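PDB 1Y9I: Low temperature requirement C protein from Listeria monocytogenes, which binds calcium and magnesium ions in a helical-bundle tetramer and probably acts as a phosphatidylglycerophosphatase. Local coordinates for residues 10-15 with 53-59; 71-76 with 137-143; 109-113 with 156-160. All coordinates share one frame; numbering follows the deposited sequence.

Interaction 1 of 3, residues 10-15 with 53-59; sequences LESKAR and EHVLRKR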
# COMPACT_ATOMS: atom_id res chain seq x y z
N LEU A 10 -0.68 -10.87 -22.96
CA LEU A 10 -0.16 -9.97 -21.94
C LEU A 10 1.20 -10.47 -21.46
O LEU A 10 2.18 -9.72 -21.46
CB LEU A 10 -1.14 -9.89 -20.76
CG LEU A 10 -0.74 -9.03 -19.56
CD1 LEU A 10 -0.42 -7.62 -20.01
CD2 LEU A 10 -1.87 -9.04 -18.53
N GLU A 11 1.26 -11.74 -21.06
CA GLU A 11 2.52 -12.30 -20.57
C GLU A 11 3.60 -12.30 -21.64
O GLU A 11 4.74 -11.95 -21.37
CB GLU A 11 2.32 -13.74 -20.06
CG GLU A 11 3.52 -14.25 -19.27
CD GLU A 11 3.37 -15.68 -18.77
OE1 GLU A 11 2.24 -16.08 -18.42
OE2 GLU A 11 4.39 -16.40 -18.72
N SER A 12 3.23 -12.71 -22.85
CA SER A 12 4.19 -12.75 -23.95
C SER A 12 4.85 -11.40 -24.15
O SER A 12 6.08 -11.30 -24.21
CB SER A 12 3.48 -13.17 -25.25
OG SER A 12 2.93 -14.47 -25.13
N LYS A 13 4.04 -10.35 -24.26
CA LYS A 13 4.55 -9.00 -24.47
C LYS A 13 5.39 -8.51 -23.30
O LYS A 13 6.40 -7.84 -23.49
CB LYS A 13 3.39 -8.03 -24.72
CG LYS A 13 3.81 -6.58 -24.89
CD LYS A 13 4.71 -6.39 -26.10
CE LYS A 13 5.13 -4.93 -26.24
NZ LYS A 13 6.01 -4.70 -27.42
N ALA A 14 4.97 -8.84 -22.08
CA ALA A 14 5.71 -8.42 -20.89
C ALA A 14 7.13 -8.98 -20.92
O ALA A 14 8.10 -8.25 -20.72
CB ALA A 14 5.00 -8.91 -19.63
N ARG A 15 7.24 -10.27 -21.19
CA ARG A 15 8.54 -10.93 -21.24
C ARG A 15 9.45 -10.40 -22.35
O ARG A 15 10.61 -10.09 -22.11
CB ARG A 15 8.35 -12.44 -21.41
CG ARG A 15 7.74 -13.15 -20.20
CD ARG A 15 7.46 -14.61 -20.52
NE ARG A 15 6.98 -15.37 -19.37
CZ ARG A 15 7.76 -15.78 -18.37
NH1 ARG A 15 9.06 -15.51 -18.37
NH2 ARG A 15 7.23 -16.48 -17.36
N GLU A 53 10.71 -16.67 -12.72
CA GLU A 53 9.75 -17.14 -13.71
C GLU A 53 8.34 -17.14 -13.14
O GLU A 53 7.39 -16.72 -13.80
CB GLU A 53 10.12 -18.54 -14.20
CG GLU A 53 11.38 -18.61 -15.07
CD GLU A 53 11.20 -17.97 -16.43
OE1 GLU A 53 10.07 -17.52 -16.74
OE2 GLU A 53 12.18 -17.92 -17.21
N HIS A 54 8.20 -17.62 -11.90
CA HIS A 54 6.89 -17.67 -11.25
C HIS A 54 6.28 -16.28 -11.07
O HIS A 54 5.07 -16.11 -11.22
CB HIS A 54 6.98 -18.36 -9.89
CG HIS A 54 6.93 -19.85 -9.97
ND1 HIS A 54 8.01 -20.66 -9.67
CD2 HIS A 54 5.92 -20.69 -10.30
CE1 HIS A 54 7.66 -21.93 -9.81
NE2 HIS A 54 6.40 -21.98 -10.19
N VAL A 55 7.12 -15.30 -10.74
CA VAL A 55 6.63 -13.94 -10.56
C VAL A 55 6.12 -13.37 -11.89
O VAL A 55 5.04 -12.76 -11.94
CB VAL A 55 7.76 -13.03 -10.00
CG1 VAL A 55 7.30 -11.58 -9.98
CG2 VAL A 55 8.12 -13.47 -8.58
N LEU A 56 6.87 -13.59 -12.96
CA LEU A 56 6.48 -13.08 -14.27
C LEU A 56 5.21 -13.72 -14.82
O LEU A 56 4.64 -13.21 -15.79
CB LEU A 56 7.64 -13.25 -15.26
CG LEU A 56 8.87 -12.38 -14.96
CD1 LEU A 56 9.96 -12.67 -15.97
CD2 LEU A 56 8.49 -10.91 -15.00
N ARG A 57 4.75 -14.81 -14.22
CA ARG A 57 3.53 -15.46 -14.67
C ARG A 57 2.30 -14.80 -14.04
O ARG A 57 1.17 -15.11 -14.40
CB ARG A 57 3.53 -16.95 -14.32
CG ARG A 57 4.62 -17.76 -14.99
CD ARG A 57 4.33 -19.25 -14.90
NE ARG A 57 5.44 -20.05 -15.41
CZ ARG A 57 6.46 -20.47 -14.67
NH1 ARG A 57 6.52 -20.18 -13.38
NH2 ARG A 57 7.43 -21.18 -15.23
N LYS A 58 2.53 -13.89 -13.10
CA LYS A 58 1.44 -13.20 -12.42
C LYS A 58 0.89 -12.07 -13.27
O LYS A 58 1.63 -11.19 -13.71
CB LYS A 58 1.93 -12.63 -11.08
CG LYS A 58 2.29 -13.68 -10.04
CD LYS A 58 1.06 -14.40 -9.53
CE LYS A 58 1.42 -15.34 -8.39
NZ LYS A 58 0.21 -15.96 -7.78
N ARG A 59 -0.42 -12.08 -13.49
CA ARG A 59 -1.07 -11.06 -14.28
C ARG A 59 -0.81 -9.67 -13.70
O ARG A 59 -0.56 -8.71 -14.43
CB ARG A 59 -2.58 -11.32 -14.33
CG ARG A 59 -3.32 -10.51 -15.39
CD ARG A 59 -4.83 -10.74 -15.30
NE ARG A 59 -5.53 -10.17 -16.45
CZ ARG A 59 -5.54 -10.71 -17.66
NH1 ARG A 59 -4.87 -11.83 -17.90
NH2 ARG A 59 -6.20 -10.12 -18.65
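The guanidinium of R15 meets the carboxylate of E53 in a salt bridge, with NH1 2.8 Å from E53 OE1. The approach is on the syn side of that oxygen, but OE1 lies 23° out of the guanidinium plane and the N-H...O angle is 137°, so the bond is bent; R15 NH2 adds a weak bond to the same oxygen. L56 packs over one face of the guanidinium, where its CB stands 3.7 Å above the plane, while R57 CG lies at the edge, 3.8 Å from R15 NH2.

What fixes the rotation of the guanidinium is E11, one helical turn earlier. Its OE2 accepts both R15 NE, at 2.9 Å, and NH2, a side-on grip by two nitrogens on a single oxygen that lies almost in the guanidinium plane. E11 reaches there with CG anti to its backbone N (chi1 -167°) and the chain extended, its CG passing 3.8 Å from L56 O.

Farther along, L10 CD2 sits over the centre of the R59 guanidinium and 3.8 Å from R59 CG, the two side chains crossing at about a right angle, which carries the packing on to the start of helix 59-76. L10 also packs on I87 of the second subunit, and R59 on L94 there. E11, R15 and E53 form a salt-bridge network laid between helix 9-20 and helix 45-56, two members of the helical bundle.

Interaction 2 of 3, residues 71-76 with 137-143; sequences LDVMAE and IAVHTFL. With MG (magnesium ion), chain F.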
# COMPACT_ATOMS: atom_id res chain seq x y z
N LEU A 71 5.68 3.89 -20.39
CA LEU A 71 5.95 5.27 -20.01
C LEU A 71 7.41 5.64 -20.26
O LEU A 71 7.69 6.75 -20.74
CB LEU A 71 5.56 5.51 -18.55
CG LEU A 71 4.05 5.55 -18.28
CD1 LEU A 71 3.77 5.55 -16.76
CD2 LEU A 71 3.45 6.79 -18.93
N ASP A 72 8.34 4.74 -19.94
CA ASP A 72 9.76 5.01 -20.18
C ASP A 72 10.03 5.29 -21.65
O ASP A 72 10.72 6.24 -22.02
CB ASP A 72 10.63 3.81 -19.78
CG ASP A 72 10.74 3.63 -18.29
OD1 ASP A 72 10.41 4.57 -17.55
OD2 ASP A 72 11.17 2.53 -17.87
N VAL A 73 9.49 4.40 -22.49
CA VAL A 73 9.64 4.48 -23.94
C VAL A 73 9.06 5.77 -24.50
O VAL A 73 9.67 6.40 -25.37
CB VAL A 73 8.97 3.25 -24.61
CG1 VAL A 73 9.01 3.38 -26.13
CG2 VAL A 73 9.70 1.98 -24.18
N MSE A 74 7.89 6.16 -24.01
CA MSE A 74 7.28 7.39 -24.48
C MSE A 74 8.14 8.59 -24.08
O MSE A 74 8.26 9.56 -24.82
CB MSE A 74 5.87 7.54 -23.89
CG MSE A 74 4.87 6.56 -24.48
SE MSE A 74 4.72 6.79 -26.41
CE MSE A 74 3.01 5.92 -26.70
N ALA A 75 8.77 8.50 -22.91
CA ALA A 75 9.64 9.55 -22.42
C ALA A 75 10.88 9.67 -23.32
O ALA A 75 11.34 10.79 -23.61
CB ALA A 75 10.05 9.27 -20.98
N GLU A 76 11.41 8.53 -23.74
CA GLU A 76 12.59 8.52 -24.61
C GLU A 76 12.27 9.15 -25.96
O GLU A 76 13.13 9.80 -26.56
CB GLU A 76 13.07 7.09 -24.87
CG GLU A 76 13.50 6.31 -23.65
CD GLU A 76 14.23 5.03 -24.01
OE1 GLU A 76 13.79 4.35 -24.97
OE2 GLU A 76 15.23 4.71 -23.35
N ILE A 137 19.72 9.87 -23.03
CA ILE A 137 18.94 9.37 -24.16
C ILE A 137 18.03 8.22 -23.72
O ILE A 137 16.85 8.17 -24.09
CB ILE A 137 19.84 8.88 -25.32
CG1 ILE A 137 20.82 7.82 -24.81
CG2 ILE A 137 20.61 10.06 -25.91
CD1 ILE A 137 21.73 7.25 -25.88
N ALA A 138 18.58 7.30 -22.94
CA ALA A 138 17.80 6.16 -22.46
C ALA A 138 17.09 6.54 -21.16
O ALA A 138 17.64 7.22 -20.31
CB ALA A 138 18.71 4.96 -22.22
N VAL A 139 15.84 6.09 -21.03
CA VAL A 139 15.05 6.37 -19.84
C VAL A 139 14.61 5.05 -19.22
O VAL A 139 14.01 4.21 -19.89
CB VAL A 139 13.80 7.22 -20.20
CG1 VAL A 139 12.95 7.47 -18.97
CG2 VAL A 139 14.24 8.55 -20.80
N HIS A 140 14.91 4.86 -17.94
CA HIS A 140 14.56 3.63 -17.24
C HIS A 140 13.94 3.97 -15.89
O HIS A 140 14.07 3.22 -14.92
CB HIS A 140 15.81 2.76 -17.03
CG HIS A 140 16.40 2.24 -18.30
ND1 HIS A 140 15.76 1.31 -19.09
CD2 HIS A 140 17.57 2.53 -18.93
CE1 HIS A 140 16.51 1.03 -20.14
NE2 HIS A 140 17.61 1.76 -20.07
N THR A 141 13.28 5.12 -15.84
CA THR A 141 12.63 5.61 -14.64
C THR A 141 11.70 4.57 -14.02
O THR A 141 11.68 4.38 -12.80
CB THR A 141 11.85 6.89 -14.96
OG1 THR A 141 12.78 7.89 -15.41
CG2 THR A 141 11.11 7.40 -13.74
N PHE A 142 10.92 3.89 -14.85
CA PHE A 142 10.00 2.87 -14.35
C PHE A 142 10.62 1.48 -14.32
O PHE A 142 10.36 0.69 -13.41
CB PHE A 142 8.74 2.84 -15.21
CG PHE A 142 7.80 3.95 -14.93
CD1 PHE A 142 6.79 3.80 -13.98
CD2 PHE A 142 7.95 5.18 -15.57
CE1 PHE A 142 5.94 4.86 -13.67
CE2 PHE A 142 7.10 6.25 -15.26
CZ PHE A 142 6.10 6.08 -14.31
N LEU A 143 11.45 1.18 -15.31
CA LEU A 143 12.07 -0.13 -15.39
C LEU A 143 13.00 -0.48 -14.23
O LEU A 143 13.05 -1.64 -13.81
CB LEU A 143 12.82 -0.30 -16.71
CG LEU A 143 13.42 -1.69 -16.93
CD1 LEU A 143 12.34 -2.75 -16.78
CD2 LEU A 143 14.06 -1.77 -18.31
MG MG F . 12.42 4.70 -10.94
O HOH W 1 12.76 1.07 -19.72
O HOH W 2 15.71 9.70 -25.94
O HOH W 3 13.12 4.35 -9.01
O HOH W 4 14.06 5.70 -11.40
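D72 accepts two successive backbone N-H groups, those of F142 and L143, and so ties helix 59-76 of the bundle to the loop that carries T141, a ligand of the magnesium site. Each carboxylate oxygen takes one donor on its syn lone pair: F142 N reaches D72 OD1 at 2.8 Å with an N-H...O angle of 160°, and L143 N reaches OD2 at 2.9 Å. This two-pronged grip holds the carboxylate beside the backbone leading into helix 143-160. A water on OD2 also bonds to H140 ND1, which extends the polar network to that side chain.

E76 repeats the theme one turn later. Its OE2 takes V139 N at 2.8 Å through the anti lone pair, and R21 forms a salt bridge to the same oxygen. A second water donates to E76 O and I137 O, linking the two backbones.

Between the D72 and E76 bonds the contact is apolar: V139 CB packs against E76 CG, and A75 CB meets V139 CG1. Beyond D72, L71 CD1 lies over one face of the F142 ring, 3.9 Å from its centroid in a CH-pi contact, while D72 OD1 is in plane at the ring edge.

T141 OG1 is hydrogen-bonded to I88 O. Its backbone oxygen binds the metal, which D98, D144, D145 and two waters also bind: T141 O is 2.0 Å from the magnesium.

Interaction 3 of 3, residues 109-113 with 156-160; sequences YGSIG and SRLAH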
# COMPACT_ATOMS: atom_id res chain seq x y z
N TYR A 109 3.63 -11.05 -3.48
CA TYR A 109 4.11 -12.03 -2.52
C TYR A 109 4.19 -11.48 -1.09
O TYR A 109 4.90 -12.01 -0.24
CB TYR A 109 5.45 -12.63 -2.97
CG TYR A 109 5.26 -13.67 -4.04
CD1 TYR A 109 4.66 -14.90 -3.75
CD2 TYR A 109 5.59 -13.41 -5.37
CE1 TYR A 109 4.41 -15.84 -4.74
CE2 TYR A 109 5.34 -14.35 -6.38
CZ TYR A 109 4.75 -15.56 -6.05
OH TYR A 109 4.47 -16.49 -7.03
N GLY A 110 3.45 -10.40 -0.84
CA GLY A 110 3.39 -9.85 0.50
C GLY A 110 4.41 -8.83 0.98
O GLY A 110 5.42 -8.56 0.32
N SER A 111 4.12 -8.28 2.15
CA SER A 111 4.95 -7.26 2.78
C SER A 111 6.37 -7.68 3.13
O SER A 111 7.23 -6.82 3.31
CB SER A 111 4.25 -6.76 4.04
OG SER A 111 3.98 -7.84 4.92
N ILE A 112 6.63 -8.98 3.25
CA ILE A 112 7.99 -9.39 3.59
C ILE A 112 8.99 -9.07 2.49
O ILE A 112 10.20 -9.23 2.66
CB ILE A 112 8.08 -10.88 3.94
CG1 ILE A 112 7.78 -11.74 2.72
CG2 ILE A 112 7.13 -11.21 5.08
CD1 ILE A 112 8.21 -13.18 2.90
N GLY A 113 8.49 -8.60 1.35
CA GLY A 113 9.38 -8.24 0.26
C GLY A 113 9.69 -6.75 0.25
O GLY A 113 10.59 -6.30 -0.47
N SER A 156 10.92 -13.13 -2.01
CA SER A 156 9.86 -13.40 -1.04
C SER A 156 9.25 -14.78 -1.29
O SER A 156 9.01 -15.55 -0.35
CB SER A 156 8.78 -12.32 -1.13
OG SER A 156 7.67 -12.67 -0.33
N ARG A 157 9.00 -15.10 -2.55
CA ARG A 157 8.43 -16.40 -2.87
C ARG A 157 9.40 -17.49 -2.40
O ARG A 157 8.99 -18.51 -1.86
CB ARG A 157 8.18 -16.54 -4.38
CG ARG A 157 7.55 -17.88 -4.75
CD ARG A 157 7.29 -18.01 -6.24
NE ARG A 157 6.55 -19.24 -6.54
CZ ARG A 157 7.05 -20.47 -6.41
NH1 ARG A 157 8.29 -20.64 -6.00
NH2 ARG A 157 6.29 -21.52 -6.68
N LEU A 158 10.69 -17.24 -2.61
CA LEU A 158 11.73 -18.18 -2.21
C LEU A 158 11.68 -18.36 -0.68
O LEU A 158 11.70 -19.48 -0.19
CB LEU A 158 13.10 -17.65 -2.65
CG LEU A 158 14.36 -18.49 -2.43
CD1 LEU A 158 15.51 -17.92 -3.25
CD2 LEU A 158 14.72 -18.51 -0.96
N ALA A 159 11.60 -17.25 0.05
CA ALA A 159 11.55 -17.32 1.51
C ALA A 159 10.39 -18.21 1.95
O ALA A 159 10.55 -19.03 2.86
CB ALA A 159 11.39 -15.93 2.09
N HIS A 160 9.24 -18.05 1.32
CA HIS A 160 8.07 -18.86 1.66
C HIS A 160 8.27 -20.32 1.27
O HIS A 160 7.64 -21.21 1.85
CB HIS A 160 6.81 -18.34 0.96
CG HIS A 160 6.15 -17.19 1.66
ND1 HIS A 160 6.54 -15.88 1.48
CD2 HIS A 160 5.14 -17.16 2.57
CE1 HIS A 160 5.79 -15.09 2.24
NE2 HIS A 160 4.94 -15.85 2.91
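R157 lies along one face of the Y109 ring, the two side chains side by side and pointing the same way. Its CB stands over the ring centre, 3.8 Å from the centroid and only 7° off the normal, which defines a CH-pi contact. With CG anti to the backbone N and the chain extended from CG to NE, the arginine then runs along the ring toward the hydroxyl. CG comes 3.7 Å from Y109 CE1. CD lies beside CZ and 3.3 Å from Y109 OH, and NE is 3.5 Å from that oxygen. Beyond that the guanidinium is turned 82° from the ring, so it does not stack on it; Y109 OH lies at its edge, in plane. The polar end is held elsewhere, by a hydrogen bond from NH1 to N51 OD1 of helix 45-56.

At the other end of Y109 the backbone is caught as well. S156 OG, anti to its own backbone N, donates to Y109 O over 2.8 Å, arriving 38° above the carbonyl plane. Y109 CB lies 3.4 Å from the same hydroxyl oxygen.

H160 is turned back on its own helix: ND1 donates to S156 O at 3.1 Å from the face opposite to that used by H160 N. I112 CD1 rests near A159 CB, and L94 of the fourth subunit packs on I112, A159 and H160. This is helix-to-loop packing in an all-helical bundle, joining the last turn of helix 143-160 to the connection between helices 97-106 and 114-123, at the subunit interface.

In the fold
Interactions 1 and 3 touch, although their centres are 18 Å apart: V55 CG2 lies 3.7 Å from Y109 CE2, and H54 ND1 lies 3.4 Å from R157 CZ, so helix 45-56 packs against both partners of the tyrosine-arginine pair. Interaction 2 stands apart. Its nearest atoms are about 8 Å from interaction 1 and about 14 Å from interaction 3, which lies on the other side of the chain's centre. Of the three, interaction 2 holds a metal ligand; yet helix 143-160 spans the distance, beginning by the magnesium site and ending in interaction 3. Interactions 1 and 2 both touch the second subunit, interaction 3 touches the third and fourth, and interaction 1 also touches the third.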